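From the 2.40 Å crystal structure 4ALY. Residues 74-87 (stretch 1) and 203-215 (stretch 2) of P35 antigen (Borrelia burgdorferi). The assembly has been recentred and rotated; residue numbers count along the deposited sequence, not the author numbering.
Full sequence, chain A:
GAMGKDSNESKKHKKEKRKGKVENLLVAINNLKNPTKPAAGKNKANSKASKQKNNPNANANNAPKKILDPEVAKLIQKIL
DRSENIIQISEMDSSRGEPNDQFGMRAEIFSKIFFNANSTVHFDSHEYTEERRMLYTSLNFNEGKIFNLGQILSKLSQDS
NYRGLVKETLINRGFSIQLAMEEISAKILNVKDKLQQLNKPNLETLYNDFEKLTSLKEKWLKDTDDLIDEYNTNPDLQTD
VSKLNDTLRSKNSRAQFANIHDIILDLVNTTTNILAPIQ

Stretch 1, residues 74-87: KLIQKILDRSENII
Stretch 2 (203-215) LETLYNDFEKLTS

Both stretches are helical throughout, with phi/psi near -60/-45, and each helix extends beyond its stretch at both ends. They run in the same general direction, crossing at 36° with axes 10.0 Å apart at closest approach. Register is fixed by CA–CA distances: L75–L203 6.8 Å, I79–Y207 5.9 Å and R82–F210 7.7 Å.

No clear hydrogen bond crosses the interface; apolar packing dominates the 709 Å² buried. L75 (chi1 -99°, chi2 t) points toward its partner helix, placing CD1 3.8 Å from L203 CB (L203 m, t) and CD2 3.7 Å from Y207 CB. I79 (m, t) starts sideways, yet its CG1 lies 3.6 Å from Y207 CB, at the edge of that ring. Branched and apolar, L75, I79 and L203 fill buried space without side-chain polar partners. I76 points away, but m, m torsions return CD1 to 3.7 Å from L203 CD1.

Three side chains act as knobs. Y207 (chi1 t, chi2 82°) sits among L75, K78, I79 and R82. F210 (chi1 m, chi2 -48°) enters the hole formed by I79, R82, S83 and I86; I86 CD1 is 4.0 Å from F210 CE1. Small S83 donates a hydrogen bond from OG to I79 O at 3.0 Å, while S83 OG meets the F210 ring edge, 3.4 Å from F210 CZ. R82 (chi1 m, chi2 t, chi3 99°, chi4 119°) sits among Y207, F210, E211 and T214, NE 3.5 Å from F210 CB.

The close polar approach also involves R82: its long chain lets CB cover one F210 face while NH2, reaching obliquely across the partner helix, comes within 2.9 Å of T214 OG1.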

# COMPACT_ATOMS: atom_id res chain seq x y z
N LYS A 74 17.81 21.62 6.15
CA LYS A 74 17.43 20.36 6.79
C LYS A 74 16.16 19.73 6.20
O LYS A 74 16.19 18.54 5.85
CB LYS A 74 17.26 20.55 8.31
CG LYS A 74 18.49 20.12 9.08
CD LYS A 74 18.08 19.49 10.41
CE LYS A 74 18.42 20.41 11.58
NZ LYS A 74 19.82 20.91 11.53
N LEU A 75 15.08 20.51 6.07
CA LEU A 75 13.83 20.04 5.50
C LEU A 75 14.04 19.46 4.12
O LEU A 75 13.50 18.40 3.86
CB LEU A 75 12.78 21.13 5.38
CG LEU A 75 11.66 21.29 6.41
CD1 LEU A 75 10.86 22.52 6.03
CD2 LEU A 75 10.72 20.11 6.48
N ILE A 76 14.78 20.15 3.25
CA ILE A 76 15.07 19.65 1.90
C ILE A 76 15.71 18.28 2.07
O ILE A 76 15.17 17.28 1.62
CB ILE A 76 16.08 20.52 1.09
CG1 ILE A 76 15.90 22.05 1.32
CG2 ILE A 76 16.08 20.16 -0.38
CD1 ILE A 76 14.86 22.77 0.50
N GLN A 77 16.87 18.26 2.71
CA GLN A 77 17.62 17.05 3.02
C GLN A 77 16.74 15.91 3.54
O GLN A 77 16.84 14.83 3.03
CB GLN A 77 18.76 17.34 4.01
CG GLN A 77 20.13 17.51 3.37
CD GLN A 77 20.75 16.18 2.95
OE1 GLN A 77 21.04 15.98 1.77
NE2 GLN A 77 20.96 15.26 3.91
N LYS A 78 15.89 16.14 4.55
CA LYS A 78 15.06 15.08 5.13
C LYS A 78 14.00 14.59 4.16
O LYS A 78 13.77 13.40 4.06
CB LYS A 78 14.34 15.56 6.37
CG LYS A 78 15.01 15.31 7.69
CD LYS A 78 14.19 16.04 8.75
CE LYS A 78 14.91 16.12 10.09
NZ LYS A 78 14.99 14.76 10.71
N ILE A 79 13.37 15.50 3.45
CA ILE A 79 12.48 15.17 2.34
C ILE A 79 13.15 14.38 1.20
O ILE A 79 12.56 13.42 0.65
CB ILE A 79 11.88 16.45 1.76
CG1 ILE A 79 10.84 17.02 2.74
CG2 ILE A 79 11.33 16.24 0.34
CD1 ILE A 79 10.62 18.51 2.52
N LEU A 80 14.37 14.78 0.84
CA LEU A 80 15.12 14.08 -0.21
C LEU A 80 15.59 12.71 0.25
O LEU A 80 15.64 11.81 -0.59
CB LEU A 80 16.31 14.89 -0.71
CG LEU A 80 16.01 16.07 -1.63
CD1 LEU A 80 17.29 16.60 -2.26
CD2 LEU A 80 14.95 15.70 -2.66
N ASP A 81 15.96 12.57 1.53
CA ASP A 81 16.28 11.27 2.07
C ASP A 81 15.03 10.34 2.04
O ASP A 81 15.09 9.28 1.43
CB ASP A 81 16.90 11.33 3.48
CG ASP A 81 18.22 12.11 3.53
OD1 ASP A 81 18.82 12.43 2.45
OD2 ASP A 81 18.64 12.44 4.67
N ARG A 82 13.92 10.76 2.69
CA ARG A 82 12.65 10.06 2.64
C ARG A 82 12.21 9.63 1.20
O ARG A 82 11.92 8.45 1.00
CB ARG A 82 11.55 10.80 3.42
CG ARG A 82 11.60 10.50 4.93
CD ARG A 82 10.63 11.33 5.80
NE ARG A 82 9.40 10.59 6.14
CZ ARG A 82 9.00 10.28 7.38
NH1 ARG A 82 9.72 10.69 8.42
NH2 ARG A 82 7.87 9.60 7.58
N SER A 83 12.28 10.54 0.22
CA SER A 83 12.00 10.21 -1.22
C SER A 83 13.02 9.25 -1.87
O SER A 83 12.67 8.41 -2.72
CB SER A 83 11.96 11.47 -2.11
OG SER A 83 10.95 12.36 -1.71
N GLU A 84 14.28 9.41 -1.51
CA GLU A 84 15.33 8.55 -2.03
C GLU A 84 15.09 7.18 -1.46
O GLU A 84 15.01 6.25 -2.23
CB GLU A 84 16.73 9.05 -1.65
CG GLU A 84 17.80 8.58 -2.59
CD GLU A 84 17.63 9.15 -3.99
OE1 GLU A 84 17.58 10.40 -4.11
OE2 GLU A 84 17.56 8.35 -4.97
N ASN A 85 14.95 7.07 -0.13
CA ASN A 85 14.72 5.78 0.54
C ASN A 85 13.54 4.93 -0.04
O ASN A 85 13.68 3.70 -0.26
CB ASN A 85 14.64 5.96 2.04
CG ASN A 85 14.59 4.65 2.80
OD1 ASN A 85 15.44 3.76 2.62
ND2 ASN A 85 13.61 4.53 3.69
N ILE A 86 12.44 5.59 -0.43
CA ILE A 86 11.31 4.90 -0.97
C ILE A 86 11.56 4.36 -2.35
O ILE A 86 11.18 3.21 -2.65
CB ILE A 86 10.05 5.77 -0.87
CG1 ILE A 86 9.60 5.77 0.60
CG2 ILE A 86 8.93 5.29 -1.79
CD1 ILE A 86 8.61 6.87 0.90
N ILE A 87 12.21 5.14 -3.20
CA ILE A 87 12.63 4.66 -4.51
C ILE A 87 13.70 3.54 -4.40
O ILE A 87 13.63 2.56 -5.15
CB ILE A 87 12.97 5.82 -5.48
CG1 ILE A 87 11.77 6.74 -5.61
CG2 ILE A 87 13.41 5.33 -6.88
CD1 ILE A 87 10.63 6.22 -6.49
N LEU A 203 7.33 23.21 1.68
CA LEU A 203 8.32 22.26 2.25
C LEU A 203 7.85 21.55 3.52
O LEU A 203 8.17 20.39 3.72
CB LEU A 203 9.68 22.90 2.46
CG LEU A 203 10.37 23.49 1.24
CD1 LEU A 203 11.67 24.18 1.65
CD2 LEU A 203 10.68 22.45 0.18
N GLU A 204 7.05 22.21 4.34
CA GLU A 204 6.53 21.55 5.57
C GLU A 204 5.44 20.54 5.27
O GLU A 204 5.39 19.48 5.89
CB GLU A 204 5.96 22.58 6.60
CG GLU A 204 7.02 23.28 7.43
CD GLU A 204 7.80 22.33 8.30
OE1 GLU A 204 7.39 21.15 8.44
OE2 GLU A 204 8.84 22.75 8.85
N THR A 205 4.54 20.93 4.37
CA THR A 205 3.40 20.13 4.06
C THR A 205 3.88 18.85 3.37
O THR A 205 3.51 17.72 3.75
CB THR A 205 2.40 20.91 3.19
OG1 THR A 205 1.68 21.79 4.04
CG2 THR A 205 1.38 19.94 2.52
N LEU A 206 4.78 19.02 2.41
CA LEU A 206 5.22 17.84 1.69
C LEU A 206 5.99 16.91 2.63
O LEU A 206 5.80 15.68 2.62
CB LEU A 206 5.82 18.18 0.30
CG LEU A 206 7.27 18.29 -0.09
CD1 LEU A 206 7.52 19.45 -1.05
CD2 LEU A 206 8.09 18.43 1.17
N TYR A 207 6.69 17.51 3.57
CA TYR A 207 7.31 16.73 4.61
C TYR A 207 6.29 16.11 5.59
O TYR A 207 6.43 14.94 6.00
CB TYR A 207 8.35 17.55 5.34
CG TYR A 207 8.88 16.80 6.51
CD1 TYR A 207 9.90 15.82 6.38
CD2 TYR A 207 8.31 17.00 7.75
CE1 TYR A 207 10.35 15.11 7.49
CE2 TYR A 207 8.75 16.30 8.84
CZ TYR A 207 9.75 15.38 8.72
OH TYR A 207 10.08 14.75 9.88
N ASN A 208 5.27 16.88 5.96
CA ASN A 208 4.15 16.34 6.73
C ASN A 208 3.35 15.29 5.93
O ASN A 208 2.89 14.31 6.49
CB ASN A 208 3.26 17.46 7.26
CG ASN A 208 3.94 18.24 8.40
OD1 ASN A 208 4.61 17.65 9.27
ND2 ASN A 208 3.79 19.56 8.40
N ASP A 209 3.20 15.49 4.62
CA ASP A 209 2.56 14.49 3.80
C ASP A 209 3.22 13.10 3.99
O ASP A 209 2.53 12.11 4.24
CB ASP A 209 2.52 14.97 2.36
CG ASP A 209 1.43 16.07 2.13
OD1 ASP A 209 0.73 16.42 3.12
OD2 ASP A 209 1.22 16.54 0.97
N PHE A 210 4.56 13.04 3.97
CA PHE A 210 5.28 11.79 4.24
C PHE A 210 4.89 11.15 5.55
O PHE A 210 4.76 9.94 5.63
CB PHE A 210 6.81 11.93 4.16
CG PHE A 210 7.32 11.83 2.77
CD1 PHE A 210 6.87 10.77 1.93
CD2 PHE A 210 8.16 12.81 2.24
CE1 PHE A 210 7.29 10.66 0.60
CE2 PHE A 210 8.57 12.72 0.91
CZ PHE A 210 8.14 11.66 0.09
N GLU A 211 4.69 11.98 6.55
CA GLU A 211 4.29 11.50 7.86
C GLU A 211 2.94 10.85 7.92
O GLU A 211 2.76 9.88 8.67
CB GLU A 211 4.32 12.65 8.84
CG GLU A 211 5.39 12.44 9.90
CD GLU A 211 6.04 13.74 10.36
OE1 GLU A 211 5.49 14.85 10.14
OE2 GLU A 211 7.13 13.62 10.94
N LYS A 212 1.98 11.40 7.20
CA LYS A 212 0.66 10.80 7.17
C LYS A 212 0.68 9.51 6.36
O LYS A 212 0.11 8.50 6.77
CB LYS A 212 -0.40 11.79 6.68
CG LYS A 212 -0.83 12.71 7.81
CD LYS A 212 -1.31 14.04 7.27
CE LYS A 212 -0.74 15.21 8.06
NZ LYS A 212 -0.94 16.33 7.12
N LEU A 213 1.38 9.55 5.25
CA LEU A 213 1.63 8.36 4.48
C LEU A 213 2.20 7.21 5.30
O LEU A 213 1.66 6.11 5.22
CB LEU A 213 2.53 8.69 3.31
CG LEU A 213 1.94 8.62 1.90
CD1 LEU A 213 0.43 8.65 1.78
CD2 LEU A 213 2.67 9.61 0.99
N THR A 214 3.26 7.49 6.11
CA THR A 214 3.91 6.50 7.01
C THR A 214 2.88 6.00 8.01
O THR A 214 2.87 4.83 8.39
CB THR A 214 5.10 7.13 7.77
OG1 THR A 214 6.20 7.31 6.87
CG2 THR A 214 5.56 6.25 9.00
N SER A 215 1.98 6.88 8.42
CA SER A 215 1.05 6.49 9.46
C SER A 215 -0.13 5.64 8.88
O SER A 215 -0.71 4.80 9.58
CB SER A 215 0.63 7.74 10.23
OG SER A 215 -0.71 7.68 10.60